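Local coordinates for protein nucleotidyl transferase (Methanothermobacter thermautotrophicus, PDB 6PLJ) that probably transfers nucleotidyl groups as a MobA-like NTP transferase, perhaps in the making of the pseudomurein cell wall of this methanogenic archaeon, at residues E77-T82 / V118-G123. Sequence-based numbering, arbitrary orientation.
Sequences ECIVVT and VRAAGG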
loop_
_atom_site.group_PDB
_atom_site.type_symbol
_atom_site.label_atom_id
_atom_site.label_comp_id
_atom_site.label_asym_id
_atom_site.label_seq_id
_atom_site.Cartn_x
_atom_site.Cartn_y
_atom_site.Cartn_z
ATOM N N GLU A 77 -11.121 9.048 -4.906
ATOM C CA GLU A 77 -11.425 7.736 -5.472
ATOM C C GLU A 77 -10.371 6.763 -5.010
ATOM O O GLU A 77 -9.285 7.184 -4.611
ATOM C CB GLU A 77 -11.446 7.756 -7.001
ATOM C CG GLU A 77 -10.066 7.992 -7.618
ATOM C CD GLU A 77 -10.054 8.035 -9.124
ATOM O OE1 GLU A 77 -11.067 7.642 -9.745
ATOM O OE2 GLU A 77 -9.020 8.451 -9.680
ATOM N N CYS A 78 -10.696 5.474 -5.064
ATOM C CA CYS A 78 -9.753 4.420 -4.735
ATOM C C CYS A 78 -9.732 3.385 -5.852
ATOM O O CYS A 78 -10.755 2.754 -6.150
ATOM C CB CYS A 78 -10.138 3.765 -3.417
ATOM S SG CYS A 78 -8.939 2.517 -2.882
ATOM N N ILE A 79 -8.563 3.256 -6.473
ATOM C CA ILE A 79 -8.266 2.249 -7.473
ATOM C C ILE A 79 -7.625 1.090 -6.740
ATOM O O ILE A 79 -6.782 1.308 -5.878
ATOM C CB ILE A 79 -7.278 2.799 -8.540
ATOM C CG1 ILE A 79 -8.000 3.736 -9.524
ATOM C CG2 ILE A 79 -6.666 1.672 -9.368
ATOM C CD1 ILE A 79 -8.708 4.912 -8.936
ATOM N N VAL A 80 -8.027 -0.133 -7.062
ATOM C CA VAL A 80 -7.372 -1.306 -6.498
ATOM C C VAL A 80 -6.850 -2.131 -7.653
ATOM O O VAL A 80 -7.605 -2.445 -8.577
ATOM C CB VAL A 80 -8.314 -2.159 -5.645
ATOM C CG1 VAL A 80 -7.569 -3.360 -5.098
ATOM C CG2 VAL A 80 -8.913 -1.342 -4.511
ATOM N N VAL A 81 -5.565 -2.468 -7.594
ATOM C CA VAL A 81 -4.920 -3.246 -8.641
ATOM C C VAL A 81 -4.873 -4.678 -8.174
ATOM O O VAL A 81 -4.310 -4.960 -7.115
ATOM C CB VAL A 81 -3.510 -2.730 -8.943
ATOM C CG1 VAL A 81 -2.906 -3.488 -10.115
ATOM C CG2 VAL A 81 -3.559 -1.238 -9.259
ATOM N N THR A 82 -5.431 -5.570 -8.986
ATOM C CA THR A 82 -5.514 -6.982 -8.638
ATOM C C THR A 82 -4.721 -7.813 -9.645
ATOM O O THR A 82 -4.304 -7.326 -10.689
ATOM C CB THR A 82 -6.986 -7.449 -8.584
ATOM O OG1 THR A 82 -7.604 -7.242 -9.862
ATOM C CG2 THR A 82 -7.762 -6.671 -7.508
ATOM N N VAL A 118 -1.959 3.848 -11.275
ATOM C CA VAL A 118 -1.796 5.274 -11.565
ATOM C C VAL A 118 -2.360 5.575 -12.955
ATOM O O VAL A 118 -3.025 6.596 -13.134
ATOM C CB VAL A 118 -0.324 5.734 -11.414
ATOM C CG1 VAL A 118 -0.165 7.184 -11.812
ATOM C CG2 VAL A 118 0.153 5.571 -9.989
ATOM N N ARG A 119 -2.144 4.679 -13.919
ATOM C CA ARG A 119 -2.745 4.829 -15.256
ATOM C C ARG A 119 -4.274 4.940 -15.253
ATOM O O ARG A 119 -4.852 5.647 -16.084
ATOM C CB ARG A 119 -2.307 3.673 -16.174
ATOM C CG ARG A 119 -0.919 3.827 -16.756
ATOM C CD ARG A 119 -0.563 2.663 -17.675
ATOM N NE ARG A 119 -1.575 2.447 -18.710
ATOM C CZ ARG A 119 -2.216 1.304 -18.977
ATOM N NH1 ARG A 119 -1.960 0.169 -18.310
ATOM N NH2 ARG A 119 -3.128 1.286 -19.954
ATOM N N ALA A 120 -4.922 4.263 -14.316
ATOM C CA ALA A 120 -6.359 4.277 -14.160
ATOM C C ALA A 120 -6.863 5.434 -13.305
ATOM O O ALA A 120 -8.062 5.627 -13.217
ATOM C CB ALA A 120 -6.828 2.967 -13.543
ATOM N N ALA A 121 -5.971 6.166 -12.646
ATOM C CA ALA A 121 -6.371 7.188 -11.674
ATOM C C ALA A 121 -6.591 8.517 -12.356
ATOM O O ALA A 121 -5.833 8.910 -13.237
ATOM C CB ALA A 121 -5.298 7.343 -10.609
ATOM N N GLY A 122 -7.620 9.233 -11.934
ATOM C CA GLY A 122 -7.856 10.593 -12.430
ATOM C C GLY A 122 -7.069 11.708 -11.763
ATOM O O GLY A 122 -6.965 12.808 -12.334
ATOM N N GLY A 123 -6.526 11.464 -10.572
ATOM C CA GLY A 123 -5.998 12.520 -9.719
ATOM C C GLY A 123 -4.618 13.008 -10.077
ATOM O O GLY A 123 -3.875 12.322 -10.767
#
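The carboxylate of Glu77 reaches the backbone just beyond helix 110-120, where Gly122 N donates to Glu77 OE2 at 2.8 Å. With an N-H...O angle of 160° the bond is nearly straight, and the donor lies almost in line with the C-O bond. The chain gets there with CG set between the backbone N and carbonyl carbon (chi1 68°) and CD fully extended beyond it (chi2 -179°). Glu77 OE2 also sits 3.5 Å from Ala121 CA and accepts a second hydrogen bond, from Ser26 OG, so one carboxylate oxygen is held by a backbone N-H and by a side-chain hydroxyl of the neighbouring strand 25-31. Two residues on, Ile79 supplies the apolar half, its CG1 lying 4.3 Å from Ala120 CB. Ile79 CD1 comes within 4.3 Å of Ala121 CA. The backbones are closest here, Ile79 CA to Ala121 CA being 6.8 Å. The arrangement is plain alpha/beta packing: the C-terminal part of helix 110-120 and the loop after it lie against one face of the sheet, whose strand 77-82 runs parallel between 25-31 and 99-102, while Cys78 and Val80 meet helix 62-72 on the opposite face.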